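Local structure of L-methionine gamma-lyase (Fusobacterium nucleatum subsp. nucleatum, 6LXU) at residues 104-109 and 129-134; 154-159 and 182-187; 62-67 and 248-253; 84-89 and 223-228; 348-353 and 374-379. The protein is a homotetrameric pyridoxal-phosphate-dependent lyase of the Cys/Met metabolism family, carrying its cofactor on a lysine of each chain. All coordinates share one frame; numbering follows the deposited sequence. Where two conformers were deposited one is given.

Contact 1: 104-109 and 129-134; sequences GDHVVT and GVEVTF
His-106 and Thr-133 join side chains across two neighbouring parallel strands, 106-110 and 131-135, which with helix 115-125 form a beta-alpha-beta unit at the edge of the large sheet. The imidazole has CG anti to its backbone N (chi1 177°), which lays the ring along the strand so that it reaches Thr-133, two residues beyond its own partner Glu-131. Its NE2 lies 2.7 Å from Thr-133 OG1, a nearly straight hydrogen bond (173°) made at the ring edge, in which either group could be the donor. On the same face Glu-131 crosses the imidazole at about a right angle and sets CB in the ring plane, 3.8 Å from His-106 CD2; its OE1 turns to Lys-148 in a salt bridge, and His-106 ND1 bonds to Thr-151. The other face is largely apolar. Val-107 CG2 packs on Val-130 CG1 at 3.8 Å, while Thr-109 turns OG1 to the Tyr-155 carbonyl and lies beside Phe-134, its CG2 methyl at the ring. Val-132 CG1 sits over one face of the Phe-134 ring, displaced toward its rim. Met-121 of helix 115-125 covers Val-107 and Phe-134. Beneath the side chains the backbone ladder alternates, Val-107 giving its N-H to Glu-131 O and taking that of Thr-133 on its O. Ahead of the strands, Gly-104 N donates to Gly-129 O (2.8 Å) from 42° above the carbonyl plane.

Contact 2: 154-159 and 182-187; sequences VYLETP and TLVIVD
This is a buried parallel strand pair in the middle of the large sheet, linking strands 151-157 and 183-187, the two strands of a beta-alpha-beta unit whose helix is 169-176. Four backbone hydrogen bonds tie it, from Val-154 N to Leu-183 O at one end to Asp-187 N and Leu-156 O at the other, the latter 2.9 Å long. One face is aliphatic: Leu-156 CD1 meets Val-184 CG1 at 4.0 Å and Val-154 CG2 meets Thr-182 CG2. On the other face Tyr-155, with CG anti to the backbone N (chi1 -174°), slants across Ile-185 and brings CE2 to 3.7 Å from Ile-185 CG2. Its hydroxyl comes to Asp-187, Tyr-155 OH lying 3.6 Å from Asp-187 CB, the ring plane 78° from the carboxylate. A water in the ring plane accepts from Tyr-155 OH (2.7 Å) and donates to Glu-157 OE1 and Asp-187 OD2. It thus bridges two acidic groups that lie side by side, with Glu-157 OE1 4.0 Å from Asp-187 OD2. Glu-157 OE1 also accepts from Tyr-114 N. Asp-187 OD1 is held by Thr-189, and OD2 lies close to N1 of the cofactor-lysine residue at position 212, placing this strand end at the cofactor site. Helix 169-176 packs on Val-154 and Val-184, helix 89-100 on Tyr-155 and Ile-185, and strand 205-209 continues the sheet beyond 183-187.

Contact 3: 62-67 and 248-253; sequences LGNPTT and LGPQEA
Two helix N-termini meet here, the first turns of helices 65-78 and 250-260, with Asn-64 and Thr-66 of one packed against Pro-250 and Ala-253 of the other. The amide of Asn-64 crosses the Pro-250 ring at about a right angle, its ND2 3.6 Å from Pro-250 CG. Two residues on, within the first turn, the methyl of Thr-66 (CG2) stands 4.0 Å from Ala-253 CB and slightly nearer the carbonyl O of Pro-250. Thr-67 brings its hydroxyl to the same alanine methyl, OG1 lying 3.8 Å from Ala-253 CB. Asn-64 is the N-cap of helix 65-78: its OD1 accepts from Thr-66 N at 2.9 Å in a weak, bent bond (129°). With CG anti to the backbone N (chi1 174°), the same amide is set against Pro-250, and its ND2 donates to the carbonyl of Tyr-33. Gly-249 holds the equivalent N-cap place before Pro-250, and its carbonyl accepts from Ala-253 N. A water links the segments, 2.7 Å from Thr-67 OG1 and donating to Leu-248 O at 2.8 Å. Thr-66 OG1 is engaged with the backbone of Pro-31 and Tyr-33. The start of helix 250-260 also meets other subunits: Glu-252 bonds to Gln-34 of the second subunit, and Gln-251 to Tyr-255 of the fourth.

Contact 4: 84-89 and 223-228; sequences IAMSSG and GLVVTR
Met-86 leaves its strand with CG anti to the carbonyl carbon and then bends at chi2 (78°), a turn that folds the thioether back along the sheet and sets its methyl CE 3.7 Å from Val-225 CG2. The two side chains cross at a slant, with Met-86 SD almost as near the same methyl. On the reverse face Leu-224, its CG likewise anti to the carbonyl carbon (chi1 -62°), reaches across with CD2 to lie 3.7 Å from Ala-85 CB. These groups clothe an antiparallel pair at the edge of the large sheet, in which Ile-84 with Val-225 and Met-86 with Gly-223 are hydrogen-bonded pairs and Ala-85 with Leu-224 lies between them as a non-hydrogen-bonded one. Val-225 N to Ile-84 O measures 2.8 Å and lies in the carbonyl plane. Gly-223 N, by contrast, meets Met-86 O from 50° above that plane. Beyond Met-86 the chain turns back closely over Gly-223, which has no side chain and whose CA makes a C-H...O contact of 3.2 Å with Ser-88 O. Ser-88 N-caps helix 89-100, its OG accepting from Gly-91 N and also bonding to the Gly-245 carbonyl of the second subunit, and Gly-89 N donates to a phosphate oxygen of the cofactor-lysine residue at position 212. Helices 229-244 and 89-100 pack on the Met-86 face, helix 65-78 covers Ala-85 and Leu-224, and strand 205-209 flanks 223-227.

Contact 5: 348-353 and 374-379; sequences LIQHPA and LVRLSV. With NO3 (nitrate ion), chain C.
Strands 348-350 and 374-378 run antiparallel, 168° apart in direction, with Leu-348 and Ser-378, and Gln-350 and Arg-376, as hydrogen-bonded pairs; Arg-376 N to Gln-350 O is 2.9 Å. Gln-350 and Arg-376 lie on one face with Leu-348 and Ser-378. Gln-350 has CG between the backbone N and the carbonyl carbon (chi1 50°), the crowded position, and extends from there so that its amide nitrogen NE2 lies over one face of the guanidinium, the planes 38° apart. NE2 of Gln-350 and NH2 of Arg-376 are 3.4 Å apart, two donors that do not bond to each other but converge on one nitrate ion, probably from the crystallisation liquor. Gln-350 NE2 gives it a bond of 3.2 Å at O3, and Arg-376 NH2 a weak one to O1, which sits at the guanidinium edge. Ser-341 N also binds the ion, and Arg-376 NH1 turns to Asn-161. The opposite face is aliphatic: Ile-349 CG1 packs 3.6 Å from Val-375 CG1, and its CD1 meets Leu-377 CD1 at 4.0 Å. Where the strand 348-350 ends, the His-351 ring presents CD2 edge-on to Leu-374 O (3.2 Å), held by bonds of ND1 to Ser-354 and NE2 to the Asp-372 carbonyl. Leu-374 O accepts from a water that in turn accepts from Ala-353 N, 2.8 Å away. In the smaller sheet, strand 314-319 flanks 374-378 and strand 337-338 flanks 348-350, with helix 322-332 against Ile-349 and His-351 and helix 263-282 against Leu-377.

How the contacts relate
From the N terminus, 62-67 opens the widest loop, which contact 3 closes only at 248-253. Contact 4 opens next, at 84-89, and is nested inside it, closing at 223-228; the two touch where Thr-67 and Leu-248 pack on Ala-85. Within contact 4 lie contacts 1 and 2 in series, each a short beta-alpha-beta closure. They adjoin in the sheet, Val-108 O meeting Tyr-155 N. Contacts 1, 2 and 4 join six strands of the large sheet, 1 and 4 at its edges, with strand 205-209 separating 2 from 4; contact 3 ties two helix starts. Contact 5 comes last, closing a separate loop in the smaller sheet, about 24 Å from contact 2 between centres.

Contact 1: 104-109 and 129-134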
# COMPACT_ATOMS: atom_id res chain seq x y z
N GLY A 104 32.34 28.59 -0.33
CA GLY A 104 32.73 29.90 0.21
C GLY A 104 31.84 30.42 1.32
O GLY A 104 32.21 31.39 2.00
N ASP A 105 30.66 29.82 1.52
CA ASP A 105 29.79 30.16 2.63
C ASP A 105 30.32 29.53 3.90
O ASP A 105 31.11 28.58 3.88
CB ASP A 105 28.35 29.66 2.42
CG ASP A 105 27.56 30.47 1.42
OD1 ASP A 105 28.02 31.57 1.02
OD2 ASP A 105 26.44 30.03 1.07
N HIS A 106 29.80 30.04 5.02
CA HIS A 106 30.13 29.58 6.35
C HIS A 106 28.85 29.18 7.12
O HIS A 106 27.78 29.76 6.92
CB HIS A 106 30.93 30.68 7.08
CG HIS A 106 31.28 30.39 8.51
ND1 HIS A 106 30.76 31.12 9.55
CD2 HIS A 106 32.13 29.50 9.06
CE1 HIS A 106 31.26 30.68 10.69
NE2 HIS A 106 32.11 29.71 10.42
N VAL A 107 29.01 28.18 7.98
CA VAL A 107 27.94 27.65 8.82
C VAL A 107 28.42 27.65 10.26
O VAL A 107 29.55 27.23 10.54
CB VAL A 107 27.58 26.20 8.42
CG1 VAL A 107 26.54 25.59 9.37
CG2 VAL A 107 27.10 26.16 6.97
N VAL A 108 27.56 28.13 11.17
CA VAL A 108 27.76 27.98 12.60
C VAL A 108 26.75 26.97 13.12
O VAL A 108 25.55 27.12 12.87
CB VAL A 108 27.59 29.31 13.36
CG1 VAL A 108 27.69 29.11 14.87
CG2 VAL A 108 28.61 30.33 12.89
N THR A 109 27.22 25.97 13.84
CA THR A 109 26.33 24.96 14.40
C THR A 109 26.93 24.37 15.67
O THR A 109 27.95 24.86 16.18
CB THR A 109 25.96 23.90 13.33
OG1 THR A 109 24.86 23.11 13.81
CG2 THR A 109 27.13 22.99 13.00
N GLY A 129 33.52 22.89 -0.24
CA GLY A 129 33.93 24.28 -0.10
C GLY A 129 33.18 25.11 0.92
O GLY A 129 33.36 26.33 0.94
N VAL A 130 32.38 24.47 1.77
CA VAL A 130 31.65 25.17 2.83
C VAL A 130 32.50 25.09 4.09
O VAL A 130 33.01 24.03 4.45
CB VAL A 130 30.26 24.56 3.05
CG1 VAL A 130 29.53 25.27 4.18
CG2 VAL A 130 29.45 24.62 1.76
N GLU A 131 32.65 26.23 4.78
CA GLU A 131 33.34 26.32 6.06
C GLU A 131 32.33 26.06 7.17
O GLU A 131 31.26 26.67 7.15
CB GLU A 131 33.91 27.75 6.26
CG GLU A 131 34.83 28.25 5.15
CD GLU A 131 35.02 29.76 5.13
OE1 GLU A 131 34.62 30.46 6.09
OE2 GLU A 131 35.58 30.27 4.13
N VAL A 132 32.66 25.21 8.13
CA VAL A 132 31.75 24.94 9.25
C VAL A 132 32.49 25.11 10.56
O VAL A 132 33.58 24.56 10.74
CB VAL A 132 31.14 23.52 9.16
CG1 VAL A 132 30.11 23.32 10.27
CG2 VAL A 132 30.49 23.29 7.80
N THR A 133 31.91 25.90 11.46
CA THR A 133 32.42 26.05 12.82
C THR A 133 31.43 25.41 13.79
O THR A 133 30.23 25.74 13.78
CB THR A 133 32.59 27.53 13.18
OG1 THR A 133 33.47 28.16 12.23
CG2 THR A 133 33.20 27.69 14.58
N PHE A 134 31.93 24.51 14.62
CA PHE A 134 31.15 23.86 15.66
C PHE A 134 31.43 24.53 16.98
O PHE A 134 32.59 24.61 17.41
CB PHE A 134 31.51 22.38 15.75
CG PHE A 134 31.23 21.62 14.49
CD1 PHE A 134 29.94 21.19 14.20
CD2 PHE A 134 32.24 21.35 13.58
CE1 PHE A 134 29.67 20.49 13.03
CE2 PHE A 134 31.98 20.65 12.42
CZ PHE A 134 30.69 20.22 12.14

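Contact 2: 154-159 and 182-187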
# COMPACT_ATOMS: atom_id res chain seq x y z
N VAL A 154 22.95 29.43 10.45
CA VAL A 154 23.11 29.00 11.83
C VAL A 154 22.12 27.84 12.00
O VAL A 154 20.93 28.03 11.80
CB VAL A 154 22.85 30.15 12.83
CG1 VAL A 154 22.78 29.64 14.26
CG2 VAL A 154 23.95 31.19 12.69
N TYR A 155 22.65 26.65 12.29
CA TYR A 155 21.85 25.42 12.32
C TYR A 155 21.77 24.93 13.75
O TYR A 155 22.80 24.74 14.39
CB TYR A 155 22.49 24.37 11.41
CG TYR A 155 21.66 23.11 11.27
CD1 TYR A 155 21.69 22.14 12.24
CD2 TYR A 155 20.84 22.92 10.17
CE1 TYR A 155 20.90 21.00 12.14
CE2 TYR A 155 20.07 21.77 10.04
CZ TYR A 155 20.10 20.81 11.03
OH TYR A 155 19.33 19.66 10.88
N LEU A 156 20.54 24.74 14.24
CA LEU A 156 20.31 24.45 15.66
C LEU A 156 19.41 23.24 15.84
O LEU A 156 18.59 22.91 14.97
CB LEU A 156 19.66 25.65 16.36
CG LEU A 156 20.38 26.99 16.18
CD1 LEU A 156 19.52 28.13 16.68
CD2 LEU A 156 21.73 26.98 16.87
N GLU A 157 19.50 22.63 17.01
CA GLU A 157 18.71 21.45 17.34
C GLU A 157 18.47 21.45 18.83
O GLU A 157 19.42 21.52 19.59
CB GLU A 157 19.51 20.22 16.90
CG GLU A 157 18.76 18.91 16.92
CD GLU A 157 19.60 17.75 16.43
OE1 GLU A 157 20.48 17.89 15.51
OE2 GLU A 157 19.39 16.65 16.99
N THR A 158 17.21 21.41 19.28
CA THR A 158 16.89 21.43 20.71
C THR A 158 15.52 20.82 20.95
O THR A 158 14.58 21.18 20.25
CB THR A 158 16.97 22.86 21.32
OG1 THR A 158 16.67 22.81 22.72
CG2 THR A 158 16.06 23.85 20.62
N PRO A 159 15.37 19.93 21.93
CA PRO A 159 16.44 19.25 22.66
C PRO A 159 17.29 18.41 21.74
O PRO A 159 16.81 17.99 20.69
CB PRO A 159 15.67 18.36 23.66
CG PRO A 159 14.29 18.91 23.71
CD PRO A 159 14.04 19.44 22.33
N THR A 182 22.12 35.81 6.94
CA THR A 182 22.14 34.53 7.67
C THR A 182 20.74 33.95 7.87
O THR A 182 19.83 34.63 8.35
CB THR A 182 22.82 34.69 9.03
OG1 THR A 182 24.13 35.24 8.86
CG2 THR A 182 22.92 33.35 9.78
N LEU A 183 20.58 32.67 7.52
CA LEU A 183 19.35 31.92 7.78
C LEU A 183 19.52 31.05 9.00
O LEU A 183 20.56 30.41 9.17
CB LEU A 183 19.00 31.05 6.59
CG LEU A 183 18.66 31.79 5.30
CD1 LEU A 183 18.65 30.81 4.13
CD2 LEU A 183 17.33 32.52 5.42
N VAL A 184 18.48 31.00 9.84
CA VAL A 184 18.45 30.13 10.99
C VAL A 184 17.57 28.92 10.66
O VAL A 184 16.42 29.08 10.27
CB VAL A 184 17.92 30.86 12.25
CG1 VAL A 184 17.95 29.93 13.45
CG2 VAL A 184 18.74 32.11 12.54
N ILE A 185 18.16 27.73 10.82
CA ILE A 185 17.50 26.46 10.50
C ILE A 185 17.46 25.66 11.79
O ILE A 185 18.48 25.51 12.44
CB ILE A 185 18.27 25.68 9.41
CG1 ILE A 185 18.43 26.55 8.16
CG2 ILE A 185 17.55 24.37 9.09
CD1 ILE A 185 19.26 25.93 7.06
N VAL A 186 16.28 25.14 12.14
CA VAL A 186 16.12 24.34 13.35
C VAL A 186 15.54 22.97 13.03
O VAL A 186 14.50 22.88 12.37
CB VAL A 186 15.22 25.04 14.39
CG1 VAL A 186 14.92 24.15 15.58
CG2 VAL A 186 15.89 26.32 14.84
N ASP A 187 16.19 21.95 13.55
CA ASP A 187 15.67 20.58 13.53
C ASP A 187 14.77 20.42 14.74
O ASP A 187 15.24 20.31 15.87
CB ASP A 187 16.84 19.60 13.51
CG ASP A 187 16.41 18.14 13.47
OD1 ASP A 187 15.24 17.85 13.78
OD2 ASP A 187 17.28 17.29 13.15
O HOH W 1 19.88 17.69 12.66
O HOH W 2 15.00 22.13 17.81

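Contact 3: 62-67 and 248-253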
# COMPACT_ATOMS: atom_id res chain seq x y z
N LEU A 62 8.18 16.88 -8.70
CA LEU A 62 7.83 18.30 -8.50
C LEU A 62 6.79 18.51 -7.42
O LEU A 62 6.87 19.49 -6.66
CB LEU A 62 7.34 18.93 -9.80
CG LEU A 62 8.32 18.95 -10.96
CD1 LEU A 62 7.67 19.49 -12.23
CD2 LEU A 62 9.57 19.73 -10.63
N GLY A 63 5.82 17.61 -7.35
CA GLY A 63 4.71 17.71 -6.41
C GLY A 63 3.64 16.70 -6.75
O GLY A 63 3.58 16.21 -7.87
N ASN A 64 2.79 16.40 -5.77
CA ASN A 64 1.77 15.37 -5.90
C ASN A 64 0.63 15.75 -4.96
O ASN A 64 0.89 16.22 -3.87
CB ASN A 64 2.41 14.02 -5.50
CG ASN A 64 1.42 12.88 -5.45
OD1 ASN A 64 0.59 12.79 -4.55
ND2 ASN A 64 1.52 11.97 -6.43
N PRO A 65 -0.63 15.52 -5.37
CA PRO A 65 -1.73 16.00 -4.51
C PRO A 65 -1.77 15.38 -3.12
O PRO A 65 -2.12 16.07 -2.16
CB PRO A 65 -2.99 15.74 -5.32
CG PRO A 65 -2.57 15.11 -6.57
CD PRO A 65 -1.10 14.99 -6.65
N THR A 66 -1.47 14.09 -2.99
CA THR A 66 -1.40 13.49 -1.65
C THR A 66 -0.33 14.18 -0.81
O THR A 66 -0.55 14.58 0.32
CB THR A 66 -1.15 11.97 -1.73
OG1 THR A 66 -2.09 11.36 -2.61
CG2 THR A 66 -1.18 11.34 -0.35
N THR A 67 0.84 14.36 -1.41
CA THR A 67 1.95 15.00 -0.71
C THR A 67 1.64 16.46 -0.37
O THR A 67 2.03 16.93 0.69
CB THR A 67 3.20 14.87 -1.56
OG1 THR A 67 3.33 13.49 -1.90
CG2 THR A 67 4.42 15.32 -0.81
N LEU A 248 9.31 11.80 -1.70
CA LEU A 248 8.46 10.97 -0.85
C LEU A 248 7.48 10.16 -1.70
O LEU A 248 6.81 10.68 -2.59
CB LEU A 248 7.70 11.85 0.13
CG LEU A 248 6.89 11.11 1.19
CD1 LEU A 248 7.76 10.25 2.08
CD2 LEU A 248 6.14 12.13 2.03
N GLY A 249 7.36 8.88 -1.39
CA GLY A 249 6.38 8.03 -2.06
C GLY A 249 4.97 8.43 -1.65
O GLY A 249 4.73 8.69 -0.46
N PRO A 250 4.01 8.47 -2.59
CA PRO A 250 2.64 8.81 -2.20
C PRO A 250 2.07 7.90 -1.11
O PRO A 250 1.37 8.38 -0.22
CB PRO A 250 1.88 8.76 -3.52
CG PRO A 250 2.90 9.19 -4.53
CD PRO A 250 4.17 8.52 -4.06
N GLN A 251 2.41 6.62 -1.13
CA GLN A 251 1.96 5.72 -0.05
C GLN A 251 2.45 6.20 1.30
O GLN A 251 1.70 6.23 2.28
CB GLN A 251 2.44 4.29 -0.29
CG GLN A 251 2.01 3.34 0.82
CD GLN A 251 0.51 3.19 0.89
OE1 GLN A 251 -0.14 2.94 -0.14
NE2 GLN A 251 -0.07 3.31 2.09
N GLU A 252 3.73 6.57 1.37
CA GLU A 252 4.29 7.07 2.61
C GLU A 252 3.68 8.41 3.01
O GLU A 252 3.42 8.63 4.19
CB GLU A 252 5.81 7.12 2.57
CG GLU A 252 6.46 5.75 2.71
CD GLU A 252 6.47 4.91 1.44
OE1 GLU A 252 6.42 5.49 0.33
OE2 GLU A 252 6.59 3.66 1.53
N ALA A 253 3.42 9.28 2.04
CA ALA A 253 2.70 10.52 2.35
C ALA A 253 1.35 10.22 3.01
O ALA A 253 1.00 10.85 4.01
CB ALA A 253 2.54 11.37 1.11
O HOH W 3 5.48 12.97 -3.42

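Contact 4: 84-89 and 223-228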
# COMPACT_ATOMS: atom_id res chain seq x y z
N ILE A 84 7.31 21.42 2.57
CA ILE A 84 7.89 20.56 1.55
C ILE A 84 8.16 19.21 2.19
O ILE A 84 8.68 19.15 3.30
CB ILE A 84 9.23 21.10 1.01
CG1 ILE A 84 9.22 22.61 0.82
CG2 ILE A 84 9.57 20.41 -0.30
CD1 ILE A 84 10.60 23.11 0.55
N ALA A 85 7.83 18.14 1.47
CA ALA A 85 8.07 16.78 1.95
C ALA A 85 9.17 16.10 1.16
O ALA A 85 9.32 16.31 -0.05
CB ALA A 85 6.81 15.96 1.85
N MET A 86 9.92 15.26 1.87
CA MET A 86 11.02 14.48 1.31
C MET A 86 10.95 13.07 1.87
O MET A 86 10.27 12.80 2.85
CB MET A 86 12.38 15.10 1.64
CG MET A 86 12.61 16.48 1.05
SD MET A 86 11.81 17.82 1.95
CE MET A 86 12.58 19.20 1.11
N SER A 87 11.74 12.18 1.27
CA SER A 87 11.73 10.76 1.62
C SER A 87 12.62 10.39 2.81
O SER A 87 12.75 9.20 3.11
CB SER A 87 12.06 9.92 0.41
OG SER A 87 13.34 10.24 -0.05
N SER A 88 13.18 11.37 3.52
CA SER A 88 13.75 11.15 4.85
C SER A 88 14.00 12.51 5.49
O SER A 88 14.06 13.53 4.80
CB SER A 88 15.08 10.38 4.81
OG SER A 88 16.11 11.16 4.24
N GLY A 89 14.18 12.51 6.80
CA GLY A 89 14.70 13.68 7.50
C GLY A 89 16.01 14.18 6.91
O GLY A 89 16.19 15.39 6.71
N GLY A 223 10.89 13.13 5.64
CA GLY A 223 11.29 14.43 6.16
C GLY A 223 10.31 15.50 5.73
O GLY A 223 9.60 15.36 4.74
N LEU A 224 10.31 16.60 6.50
CA LEU A 224 9.46 17.75 6.20
C LEU A 224 10.22 19.02 6.47
O LEU A 224 11.05 19.09 7.38
CB LEU A 224 8.18 17.73 7.04
CG LEU A 224 7.25 16.54 6.81
CD1 LEU A 224 6.23 16.39 7.91
CD2 LEU A 224 6.58 16.63 5.46
N VAL A 225 9.92 20.04 5.66
CA VAL A 225 10.46 21.39 5.82
C VAL A 225 9.29 22.36 5.87
O VAL A 225 8.36 22.22 5.10
CB VAL A 225 11.37 21.76 4.63
CG1 VAL A 225 11.91 23.18 4.76
CG2 VAL A 225 12.52 20.76 4.48
N VAL A 226 9.37 23.36 6.77
CA VAL A 226 8.42 24.47 6.76
C VAL A 226 9.19 25.78 6.75
O VAL A 226 10.11 25.98 7.54
CB VAL A 226 7.46 24.45 7.96
CG1 VAL A 226 6.46 25.60 7.86
CG2 VAL A 226 6.71 23.12 8.00
N THR A 227 8.79 26.68 5.85
CA THR A 227 9.42 27.99 5.75
C THR A 227 8.52 28.93 4.95
O THR A 227 7.40 28.58 4.57
CB THR A 227 10.85 27.85 5.16
OG1 THR A 227 11.52 29.12 5.22
CG2 THR A 227 10.86 27.37 3.73
N ARG A 228 9.03 30.14 4.70
CA ARG A 228 8.32 31.12 3.87
C ARG A 228 8.25 30.64 2.43
O ARG A 228 9.15 29.92 1.97
CB ARG A 228 9.03 32.48 3.87
CG ARG A 228 9.25 33.14 5.20
CD ARG A 228 10.06 34.42 5.06
NE ARG A 228 11.47 34.28 4.65
CZ ARG A 228 12.53 34.12 5.46
NH1 ARG A 228 12.37 34.00 6.77
NH2 ARG A 228 13.75 34.07 4.96

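Contact 5: 348-353 and 374-379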
# COMPACT_ATOMS: atom_id res chain seq x y z
N LEU A 348 10.97 2.43 22.85
CA LEU A 348 12.25 1.98 22.32
C LEU A 348 13.36 2.39 23.28
O LEU A 348 13.26 3.41 23.96
CB LEU A 348 12.53 2.60 20.95
CG LEU A 348 11.47 2.42 19.87
CD1 LEU A 348 11.91 3.08 18.58
CD2 LEU A 348 11.13 0.95 19.63
N ILE A 349 14.43 1.61 23.28
CA ILE A 349 15.53 1.86 24.21
C ILE A 349 16.85 1.45 23.56
O ILE A 349 16.90 0.50 22.77
CB ILE A 349 15.27 1.14 25.55
CG1 ILE A 349 16.18 1.66 26.67
CG2 ILE A 349 15.36 -0.37 25.41
CD1 ILE A 349 15.82 1.10 28.03
N GLN A 350 17.91 2.19 23.88
CA GLN A 350 19.25 1.89 23.39
C GLN A 350 20.29 2.25 24.44
O GLN A 350 20.08 3.16 25.25
CB GLN A 350 19.53 2.65 22.09
CG GLN A 350 19.24 4.14 22.12
CD GLN A 350 19.68 4.81 20.84
OE1 GLN A 350 20.82 5.22 20.73
NE2 GLN A 350 18.77 4.91 19.87
N HIS A 351 21.43 1.55 24.39
CA HIS A 351 22.57 1.77 25.27
C HIS A 351 23.72 2.11 24.34
O HIS A 351 24.36 1.20 23.81
CB HIS A 351 22.83 0.51 26.08
CG HIS A 351 24.06 0.57 26.93
ND1 HIS A 351 25.03 -0.42 26.91
CD2 HIS A 351 24.47 1.48 27.84
CE1 HIS A 351 25.98 -0.10 27.77
NE2 HIS A 351 25.66 1.05 28.35
N PRO A 352 23.96 3.41 24.07
CA PRO A 352 24.90 3.74 23.00
C PRO A 352 26.29 3.13 23.14
O PRO A 352 26.89 2.73 22.13
CB PRO A 352 24.95 5.26 23.04
CG PRO A 352 23.64 5.68 23.58
CD PRO A 352 23.19 4.60 24.51
N ALA A 353 26.81 3.01 24.37
CA ALA A 353 28.17 2.50 24.54
C ALA A 353 28.35 1.09 24.00
O ALA A 353 29.43 0.78 23.50
CB ALA A 353 28.60 2.57 26.01
N LEU A 374 25.11 5.33 30.09
CA LEU A 374 24.06 6.14 29.47
C LEU A 374 23.07 5.27 28.69
O LEU A 374 23.47 4.49 27.83
CB LEU A 374 24.66 7.19 28.55
CG LEU A 374 23.70 8.27 28.03
CD1 LEU A 374 23.24 9.20 29.13
CD2 LEU A 374 24.38 9.05 26.92
N VAL A 375 21.79 5.43 29.02
CA VAL A 375 20.68 4.74 28.34
C VAL A 375 19.74 5.82 27.79
O VAL A 375 19.45 6.80 28.48
CB VAL A 375 19.96 3.80 29.31
CG1 VAL A 375 18.76 3.13 28.63
CG2 VAL A 375 20.94 2.75 29.84
N ARG A 376 19.31 5.64 26.54
CA ARG A 376 18.34 6.54 25.89
C ARG A 376 17.01 5.83 25.71
O ARG A 376 16.96 4.75 25.11
CB ARG A 376 18.85 7.03 24.54
CG ARG A 376 18.08 8.25 24.06
CD ARG A 376 18.41 8.66 22.65
NE ARG A 376 17.59 7.91 21.72
CZ ARG A 376 17.30 8.28 20.47
NH1 ARG A 376 17.79 9.42 19.96
NH2 ARG A 376 16.52 7.51 19.72
N LEU A 377 15.95 6.43 26.23
CA LEU A 377 14.61 5.86 26.20
C LEU A 377 13.67 6.77 25.41
O LEU A 377 13.51 7.96 25.72
CB LEU A 377 14.12 5.72 27.63
CG LEU A 377 12.77 5.07 27.85
CD1 LEU A 377 12.81 3.60 27.47
CD2 LEU A 377 12.34 5.22 29.30
N SER A 378 13.04 6.20 24.37
CA SER A 378 11.93 6.85 23.66
C SER A 378 10.64 6.29 24.24
O SER A 378 10.28 5.13 23.99
CB SER A 378 12.01 6.54 22.17
OG SER A 378 10.85 7.02 21.50
N VAL A 379 9.96 7.08 25.05
CA VAL A 379 8.78 6.60 25.74
C VAL A 379 7.61 6.48 24.75
O VAL A 379 7.29 7.45 24.05
CB VAL A 379 8.40 7.56 26.89
CG1 VAL A 379 7.10 7.16 27.56
CG2 VAL A 379 9.53 7.63 27.92
N NO3 C . 18.14 7.67 16.85
O1 NO3 C . 16.97 7.97 16.71
O2 NO3 C . 19.03 8.56 16.76
O3 NO3 C . 18.46 6.46 17.09
O HOH W 4 26.00 4.35 26.71